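Local structure of replication initiator protein (Staphylococcus aureus subsp. aureus, 4PTA) at residues A[28-40]-A[81-94]. The protein probably binds the replication origin of a staphylococcal multiresistance plasmid and takes part in assembling the initiation complex. Residues are numbered along the deposited sequence; the frame is centred on the assembly and turned at random.
Sequences NYKDLSNDAKIAY and KITKIKKELENVDL
A36 and I85 are the closest CA pair, 5.1 Å, where helix 34-40 crosses helix 81-91 at -77° with the axes 9.2 Å apart. E88 extends to the start of helix 34-40 and takes S33 with both carboxylate oxygens: OE1 accepts from S33 OG through its syn lone pair (2.9 Å), while S33 N meets OE2 from above the carboxylate plane (3.0 Å), together holding the carboxylate's rotation. S33 is the N-cap; with chi1 at 74°, its OG lies between backbone N and carbonyl carbon, where it also accepts a weak capping bond from A36 N. The extended K84 passes alongside S33 to a long salt bridge with D35. Next to these polar groups, L89 CD2 packs on A36 CB, and A39 CB rests on I85 CG2 (3.7 Å). L32 and V92 meet tip to tip, CD2 to CG2 3.9 Å. After the Schellman turn at D93, L94 fits between two tyrosines, its CD1 near Y29 CE2 and its CG 3.6 Å from Y40 CE1. The contact packs helices 27-30 and 34-44 on helix 79-91, within the RepA N-terminus family region (HTH clan); Y29 OH and Y40 OH bond onward to A114 and L111, and L89 packs on L95 of strand 95-97.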
ATOM      1  N   ASN A  28       4.119  -6.111 -24.715  1.00 35.52           N
ATOM      2  CA  ASN A  28       4.542  -7.442 -24.303  1.00 38.28           C
ATOM      3  C   ASN A  28       3.516  -8.093 -23.386  1.00 39.69           C
ATOM      4  O   ASN A  28       3.295  -9.300 -23.445  1.00 43.15           O
ATOM      5  CB  ASN A  28       5.898  -7.391 -23.593  1.00 42.89           C
ATOM      6  CG  ASN A  28       7.065  -7.311 -24.558  1.00 47.98           C
ATOM      7  OD1 ASN A  28       7.382  -8.282 -25.244  1.00 48.30           O
ATOM      8  ND2 ASN A  28       7.725  -6.158 -24.599  1.00 42.53           N
ATOM      9  N   TYR A  29       2.882  -7.278 -22.547  1.00 42.36           N
ATOM     10  CA  TYR A  29       2.016  -7.779 -21.485  1.00 38.44           C
ATOM     11  C   TYR A  29       0.527  -7.701 -21.813  1.00 42.60           C
ATOM     12  O   TYR A  29      -0.214  -8.645 -21.550  1.00 51.84           O
ATOM     13  CB  TYR A  29       2.300  -7.031 -20.183  1.00 35.47           C
ATOM     14  CG  TYR A  29       3.744  -7.103 -19.758  1.00 35.39           C
ATOM     15  CD1 TYR A  29       4.425  -5.968 -19.342  1.00 31.61           C
ATOM     16  CD2 TYR A  29       4.428  -8.310 -19.776  1.00 31.78           C
ATOM     17  CE1 TYR A  29       5.748  -6.034 -18.955  1.00 34.89           C
ATOM     18  CE2 TYR A  29       5.747  -8.388 -19.393  1.00 27.89           C
ATOM     19  CZ  TYR A  29       6.404  -7.249 -18.982  1.00 34.31           C
ATOM     20  OH  TYR A  29       7.723  -7.332 -18.597  1.00 34.48           O
ATOM     21  N   LYS A  30       0.089  -6.573 -22.366  1.00 36.13           N
ATOM     22  CA  LYS A  30      -1.318  -6.389 -22.716  1.00 46.66           C
ATOM     23  C   LYS A  30      -1.886  -7.649 -23.352  1.00 50.56           C
ATOM     24  O   LYS A  30      -3.020  -8.040 -23.086  1.00 52.42           O
ATOM     25  CB  LYS A  30      -1.487  -5.199 -23.664  1.00 40.04           C
ATOM     26  CG  LYS A  30      -1.870  -3.903 -22.972  1.00 35.33           C
ATOM     27  CD  LYS A  30      -1.172  -2.710 -23.597  1.00 46.92           C
ATOM     28  CE  LYS A  30      -1.351  -2.683 -25.104  1.00 52.32           C
ATOM     29  NZ  LYS A  30      -0.565  -1.584 -25.729  1.00 40.29           N
ATOM     30  N   ASP A  31      -1.071  -8.285 -24.185  1.00 55.68           N
ATOM     31  CA  ASP A  31      -1.455  -9.500 -24.888  1.00 57.25           C
ATOM     32  C   ASP A  31      -1.956 -10.586 -23.935  1.00 41.57           C
ATOM     33  O   ASP A  31      -2.886 -11.319 -24.261  1.00 56.76           O
ATOM     34  CB  ASP A  31      -0.260 -10.021 -25.691  1.00 63.86           C
ATOM     35  CG  ASP A  31      -0.666 -10.984 -26.785  1.00 80.55           C
ATOM     36  OD1 ASP A  31      -0.962 -12.157 -26.470  1.00 80.96           O
ATOM     37  OD2 ASP A  31      -0.684 -10.567 -27.962  1.00 82.06           O
ATOM     38  N   LEU A  32      -1.332 -10.683 -22.764  1.00 54.95           N
ATOM     39  CA  LEU A  32      -1.645 -11.727 -21.784  1.00 50.68           C
ATOM     40  C   LEU A  32      -3.135 -11.866 -21.495  1.00 41.73           C
ATOM     41  O   LEU A  32      -3.867 -10.878 -21.430  1.00 53.74           O
ATOM     42  CB  LEU A  32      -0.914 -11.465 -20.464  1.00 39.86           C
ATOM     43  CG  LEU A  32       0.607 -11.615 -20.411  1.00 40.34           C
ATOM     44  CD1 LEU A  32       1.134 -11.034 -19.113  1.00 30.86           C
ATOM     45  CD2 LEU A  32       1.024 -13.073 -20.562  1.00 33.72           C
ATOM     46  N   SER A  33      -3.575 -13.106 -21.305  1.00 40.63           N
ATOM     47  CA  SER A  33      -4.940 -13.368 -20.873  1.00 43.54           C
ATOM     48  C   SER A  33      -5.121 -12.878 -19.443  1.00 42.27           C
ATOM     49  O   SER A  33      -4.201 -12.959 -18.628  1.00 37.76           O
ATOM     50  CB  SER A  33      -5.245 -14.863 -20.937  1.00 29.29           C
ATOM     51  OG  SER A  33      -4.598 -15.555 -19.883  1.00 32.08           O
ATOM     52  N   ASN A  34      -6.311 -12.376 -19.141  1.00 38.17           N
ATOM     53  CA  ASN A  34      -6.627 -11.933 -17.791  1.00 31.92           C
ATOM     54  C   ASN A  34      -6.342 -13.011 -16.742  1.00 26.64           C
ATOM     55  O   ASN A  34      -5.981 -12.703 -15.608  1.00 35.38           O
ATOM     56  CB  ASN A  34      -8.082 -11.466 -17.711  1.00 27.93           C
ATOM     57  CG  ASN A  34      -8.334 -10.204 -18.513  1.00 39.37           C
ATOM     58  OD1 ASN A  34      -7.426  -9.399 -18.727  1.00 37.70           O
ATOM     59  ND2 ASN A  34      -9.574 -10.022 -18.955  1.00 44.55           N
ATOM     60  N   ASP A  35      -6.489 -14.274 -17.123  1.00 26.30           N
ATOM     61  CA  ASP A  35      -6.211 -15.368 -16.199  1.00 39.43           C
ATOM     62  C   ASP A  35      -4.748 -15.347 -15.756  1.00 36.15           C
ATOM     63  O   ASP A  35      -4.436 -15.650 -14.609  1.00 35.78           O
ATOM     64  CB  ASP A  35      -6.541 -16.725 -16.831  1.00 42.00           C
ATOM     65  CG  ASP A  35      -7.989 -16.830 -17.283  1.00 57.18           C
ATOM     66  OD1 ASP A  35      -8.898 -16.518 -16.483  1.00 48.40           O
ATOM     67  OD2 ASP A  35      -8.216 -17.227 -18.447  1.00 55.80           O
ATOM     68  N   ALA A  36      -3.852 -14.994 -16.673  1.00 37.72           N
ATOM     69  CA  ALA A  36      -2.421 -14.958 -16.376  1.00 38.37           C
ATOM     70  C   ALA A  36      -2.028 -13.680 -15.630  1.00 34.35           C
ATOM     71  O   ALA A  36      -1.202 -13.717 -14.718  1.00 21.09           O
ATOM     72  CB  ALA A  36      -1.605 -15.112 -17.649  1.00 30.40           C
ATOM     73  N   LYS A  37      -2.619 -12.555 -16.022  1.00 30.50           N
ATOM     74  CA  LYS A  37      -2.418 -11.306 -15.306  1.00 24.07           C
ATOM     75  C   LYS A  37      -2.834 -11.453 -13.847  1.00 32.71           C
ATOM     76  O   LYS A  37      -2.079 -11.106 -12.940  1.00 35.45           O
ATOM     77  CB  LYS A  37      -3.208 -10.178 -15.956  1.00 21.81           C
ATOM     78  CG  LYS A  37      -2.871  -9.947 -17.401  1.00 19.88           C
ATOM     79  CD  LYS A  37      -3.544  -8.689 -17.904  1.00 34.43           C
ATOM     80  CE  LYS A  37      -3.093  -8.357 -19.316  1.00 40.87           C
ATOM     81  NZ  LYS A  37      -3.750  -7.118 -19.804  1.00 41.51           N
ATOM     82  N   ILE A  38      -4.037 -11.975 -13.620  1.00 25.17           N
ATOM     83  CA  ILE A  38      -4.522 -12.172 -12.260  1.00 26.61           C
ATOM     84  C   ILE A  38      -3.700 -13.232 -11.533  1.00 27.59           C
ATOM     85  O   ILE A  38      -3.434 -13.105 -10.339  1.00 35.25           O
ATOM     86  CB  ILE A  38      -6.013 -12.560 -12.232  1.00 25.71           C
ATOM     87  CG1 ILE A  38      -6.878 -11.383 -12.682  1.00 24.77           C
ATOM     88  CG2 ILE A  38      -6.415 -13.013 -10.834  1.00 20.51           C
ATOM     89  CD1 ILE A  38      -8.262 -11.783 -13.136  1.00 23.89           C
ATOM     90  N   ALA A  39      -3.304 -14.276 -12.254  1.00 23.34           N
ATOM     91  CA  ALA A  39      -2.491 -15.342 -11.673  1.00 23.74           C
ATOM     92  C   ALA A  39      -1.185 -14.767 -11.149  1.00 31.37           C
ATOM     93  O   ALA A  39      -0.715 -15.135 -10.071  1.00 36.90           O
ATOM     94  CB  ALA A  39      -2.216 -16.433 -12.700  1.00 22.58           C
ATOM     95  N   TYR A  40      -0.605 -13.861 -11.926  1.00 28.26           N
ATOM     96  CA  TYR A  40       0.609 -13.177 -11.527  1.00 26.50           C
ATOM     97  C   TYR A  40       0.378 -12.425 -10.212  1.00 27.68           C
ATOM     98  O   TYR A  40       1.161 -12.554  -9.271  1.00 25.55           O
ATOM     99  CB  TYR A  40       1.054 -12.218 -12.634  1.00 24.86           C
ATOM    100  CG  TYR A  40       2.331 -11.486 -12.317  1.00 29.05           C
ATOM    101  CD1 TYR A  40       3.565 -11.995 -12.706  1.00 26.65           C
ATOM    102  CD2 TYR A  40       2.305 -10.289 -11.617  1.00 31.68           C
ATOM    103  CE1 TYR A  40       4.739 -11.321 -12.409  1.00 30.00           C
ATOM    104  CE2 TYR A  40       3.466  -9.616 -11.313  1.00 33.25           C
ATOM    105  CZ  TYR A  40       4.679 -10.129 -11.712  1.00 33.31           C
ATOM    106  OH  TYR A  40       5.829  -9.440 -11.408  1.00 26.10           O
ATOM    107  N   LYS A  81      -5.756 -25.004 -17.605  1.00 60.26           N
ATOM    108  CA  LYS A  81      -5.612 -23.555 -17.569  1.00 53.39           C
ATOM    109  C   LYS A  81      -4.250 -23.116 -17.037  1.00 48.72           C
ATOM    110  O   LYS A  81      -3.626 -22.219 -17.601  1.00 45.19           O
ATOM    111  CB  LYS A  81      -6.739 -22.926 -16.745  1.00 52.23           C
ATOM    112  CG  LYS A  81      -6.871 -21.424 -16.921  1.00 56.83           C
ATOM    113  CD  LYS A  81      -8.198 -20.925 -16.384  1.00 61.03           C
ATOM    114  CE  LYS A  81      -9.362 -21.549 -17.138  1.00 73.09           C
ATOM    115  NZ  LYS A  81     -10.681 -21.082 -16.620  1.00 69.70           N
ATOM    116  N   ILE A  82      -3.785 -23.741 -15.957  1.00 41.18           N
ATOM    117  CA  ILE A  82      -2.506 -23.352 -15.371  1.00 42.88           C
ATOM    118  C   ILE A  82      -1.359 -23.591 -16.346  1.00 52.91           C
ATOM    119  O   ILE A  82      -0.394 -22.828 -16.379  1.00 54.89           O
ATOM    120  CB  ILE A  82      -2.217 -24.063 -14.028  1.00 46.80           C
ATOM    121  CG1 ILE A  82      -0.870 -24.792 -14.083  1.00 42.88           C
ATOM    122  CG2 ILE A  82      -3.338 -25.009 -13.662  1.00 50.23           C
ATOM    123  CD1 ILE A  82      -0.488 -25.462 -12.782  1.00 54.53           C
ATOM    124  N   THR A  83      -1.474 -24.652 -17.138  1.00 60.18           N
ATOM    125  CA  THR A  83      -0.511 -24.923 -18.197  1.00 47.09           C
ATOM    126  C   THR A  83      -0.420 -23.718 -19.127  1.00 47.52           C
ATOM    127  O   THR A  83       0.670 -23.218 -19.413  1.00 42.35           O
ATOM    128  CB  THR A  83      -0.899 -26.185 -18.990  1.00 52.68           C
ATOM    129  OG1 THR A  83      -0.390 -27.345 -18.317  1.00 51.59           O
ATOM    130  CG2 THR A  83      -0.329 -26.138 -20.399  1.00 51.61           C
ATOM    131  N   LYS A  84      -1.576 -23.248 -19.583  1.00 31.05           N
ATOM    132  CA  LYS A  84      -1.641 -22.045 -20.402  1.00 43.08           C
ATOM    133  C   LYS A  84      -1.061 -20.840 -19.659  1.00 54.44           C
ATOM    134  O   LYS A  84      -0.423 -19.975 -20.265  1.00 51.48           O
ATOM    135  CB  LYS A  84      -3.087 -21.762 -20.817  1.00 35.12           C
ATOM    136  CG  LYS A  84      -3.295 -20.403 -21.462  1.00 39.39           C
ATOM    137  CD  LYS A  84      -4.768 -20.038 -21.518  1.00 45.14           C
ATOM    138  CE  LYS A  84      -4.958 -18.559 -21.832  1.00 54.53           C
ATOM    139  NZ  LYS A  84      -6.378 -18.122 -21.663  1.00 58.42           N
ATOM    140  N   ILE A  85      -1.287 -20.792 -18.348  1.00 46.56           N
ATOM    141  CA  ILE A  85      -0.838 -19.670 -17.524  1.00 46.41           C
ATOM    142  C   ILE A  85       0.680 -19.593 -17.438  1.00 33.89           C
ATOM    143  O   ILE A  85       1.271 -18.553 -17.726  1.00 31.40           O
ATOM    144  CB  ILE A  85      -1.413 -19.747 -16.097  1.00 39.46           C
ATOM    145  CG1 ILE A  85      -2.911 -19.452 -16.110  1.00 39.14           C
ATOM    146  CG2 ILE A  85      -0.688 -18.772 -15.179  1.00 36.15           C
ATOM    147  CD1 ILE A  85      -3.581 -19.678 -14.778  1.00 39.44           C
ATOM    148  N   LYS A  86       1.305 -20.692 -17.029  1.00 28.89           N
ATOM    149  CA  LYS A  86       2.756 -20.753 -16.940  1.00 38.31           C
ATOM    150  C   LYS A  86       3.390 -20.408 -18.278  1.00 50.14           C
ATOM    151  O   LYS A  86       4.246 -19.530 -18.360  1.00 55.13           O
ATOM    152  CB  LYS A  86       3.214 -22.143 -16.520  1.00 30.25           C
ATOM    153  CG  LYS A  86       2.722 -22.586 -15.162  1.00 36.61           C
ATOM    154  CD  LYS A  86       3.384 -23.894 -14.779  1.00 47.33           C
ATOM    155  CE  LYS A  86       2.907 -24.385 -13.432  1.00 63.58           C
ATOM    156  NZ  LYS A  86       3.614 -25.630 -13.010  1.00 64.04           N
ATOM    157  N   LYS A  87       2.965 -21.109 -19.326  1.00 42.88           N
ATOM    158  CA  LYS A  87       3.524 -20.905 -20.654  1.00 44.88           C
ATOM    159  C   LYS A  87       3.408 -19.451 -21.079  1.00 38.30           C
ATOM    160  O   LYS A  87       4.297 -18.912 -21.739  1.00 37.49           O
ATOM    161  CB  LYS A  87       2.839 -21.813 -21.678  1.00 61.15           C
ATOM    162  CG  LYS A  87       3.202 -23.282 -21.529  1.00 73.33           C
ATOM    163  CD  LYS A  87       2.496 -24.150 -22.556  1.00 78.05           C
ATOM    164  CE  LYS A  87       2.796 -25.621 -22.314  1.00 65.76           C
ATOM    165  NZ  LYS A  87       2.006 -26.516 -23.199  1.00 58.08           N
ATOM    166  N   GLU A  88       2.305 -18.819 -20.693  1.00 34.41           N
ATOM    167  CA  GLU A  88       2.070 -17.421 -21.033  1.00 34.30           C
ATOM    168  C   GLU A  88       3.022 -16.493 -20.291  1.00 33.70           C
ATOM    169  O   GLU A  88       3.582 -15.572 -20.882  1.00 39.47           O
ATOM    170  CB  GLU A  88       0.625 -17.036 -20.729  1.00 33.95           C
ATOM    171  CG  GLU A  88      -0.198 -16.737 -21.960  1.00 37.54           C
ATOM    172  CD  GLU A  88      -1.630 -16.390 -21.623  1.00 48.48           C
ATOM    173  OE1 GLU A  88      -2.159 -16.941 -20.635  1.00 52.85           O
ATOM    174  OE2 GLU A  88      -2.225 -15.562 -22.345  1.00 57.72           O
ATOM    175  N   LEU A  89       3.200 -16.738 -18.996  1.00 30.24           N
ATOM    176  CA  LEU A  89       4.041 -15.880 -18.172  1.00 34.04           C
ATOM    177  C   LEU A  89       5.518 -16.042 -18.527  1.00 35.90           C
ATOM    178  O   LEU A  89       6.264 -15.066 -18.538  1.00 34.00           O
ATOM    179  CB  LEU A  89       3.811 -16.139 -16.678  1.00 30.35           C
ATOM    180  CG  LEU A  89       2.402 -15.898 -16.115  1.00 29.84           C
ATOM    181  CD1 LEU A  89       2.346 -16.271 -14.634  1.00 24.52           C
ATOM    182  CD2 LEU A  89       1.938 -14.463 -16.329  1.00 11.83           C
ATOM    183  N   GLU A  90       5.931 -17.271 -18.825  1.00 37.15           N
ATOM    184  CA  GLU A  90       7.314 -17.548 -19.220  1.00 39.76           C
ATOM    185  C   GLU A  90       7.662 -16.907 -20.562  1.00 31.19           C
ATOM    186  O   GLU A  90       8.753 -16.371 -20.742  1.00 34.61           O
ATOM    187  CB  GLU A  90       7.572 -19.056 -19.270  1.00 36.37           C
ATOM    188  CG  GLU A  90       7.490 -19.735 -17.913  1.00 57.78           C
ATOM    189  CD  GLU A  90       7.677 -21.238 -17.992  1.00 69.73           C
ATOM    190  OE1 GLU A  90       8.564 -21.763 -17.287  1.00 75.38           O
ATOM    191  OE2 GLU A  90       6.931 -21.893 -18.750  1.00 74.92           O
ATOM    192  N   ASN A  91       6.720 -16.963 -21.495  1.00 36.02           N
ATOM    193  CA  ASN A  91       6.895 -16.376 -22.813  1.00 31.50           C
ATOM    194  C   ASN A  91       7.225 -14.886 -22.743  1.00 33.58           C
ATOM    195  O   ASN A  91       7.837 -14.335 -23.658  1.00 40.20           O
ATOM    196  CB  ASN A  91       5.639 -16.615 -23.662  1.00 37.40           C
ATOM    197  CG  ASN A  91       5.805 -16.162 -25.102  1.00 45.09           C
ATOM    198  OD1 ASN A  91       6.459 -16.827 -25.904  1.00 60.44           O
ATOM    199  ND2 ASN A  91       5.198 -15.031 -25.441  1.00 45.60           N
ATOM    200  N   VAL A  92       6.821 -14.239 -21.653  1.00 39.63           N
ATOM    201  CA  VAL A  92       7.070 -12.810 -21.468  1.00 30.07           C
ATOM    202  C   VAL A  92       8.069 -12.529 -20.346  1.00 28.08           C
ATOM    203  O   VAL A  92       8.189 -11.395 -19.880  1.00 38.85           O
ATOM    204  CB  VAL A  92       5.762 -12.031 -21.206  1.00 33.29           C
ATOM    205  CG1 VAL A  92       4.993 -11.835 -22.497  1.00 33.57           C
ATOM    206  CG2 VAL A  92       4.908 -12.749 -20.168  1.00 33.34           C
ATOM    207  N   ASP A  93       8.781 -13.567 -19.918  1.00 28.96           N
ATOM    208  CA  ASP A  93       9.808 -13.441 -18.883  1.00 37.47           C
ATOM    209  C   ASP A  93       9.254 -12.946 -17.548  1.00 39.75           C
ATOM    210  O   ASP A  93       9.927 -12.221 -16.816  1.00 43.26           O
ATOM    211  CB  ASP A  93      10.942 -12.524 -19.354  1.00 45.18           C
ATOM    212  CG  ASP A  93      11.725 -13.112 -20.513  1.00 49.39           C
ATOM    213  OD1 ASP A  93      11.962 -14.339 -20.514  1.00 48.71           O
ATOM    214  OD2 ASP A  93      12.099 -12.345 -21.424  1.00 48.10           O
ATOM    215  N   LEU A  94       8.026 -13.343 -17.238  1.00 36.85           N
ATOM    216  CA  LEU A  94       7.391 -12.977 -15.979  1.00 27.34           C
ATOM    217  C   LEU A  94       7.507 -14.132 -14.993  1.00 27.90           C
ATOM    218  O   LEU A  94       7.202 -13.988 -13.814  1.00 23.13           O
ATOM    219  CB  LEU A  94       5.923 -12.628 -16.213  1.00 23.08           C
ATOM    220  CG  LEU A  94       5.460 -11.201 -15.930  1.00 26.67           C
ATOM    221  CD1 LEU A  94       6.551 -10.177 -16.198  1.00 25.32           C
ATOM    222  CD2 LEU A  94       4.206 -10.894 -16.743  1.00 30.97           C
TER
HETATM  223  O   HOH W   1      -1.438 -13.732 -24.555  1.00 44.43           O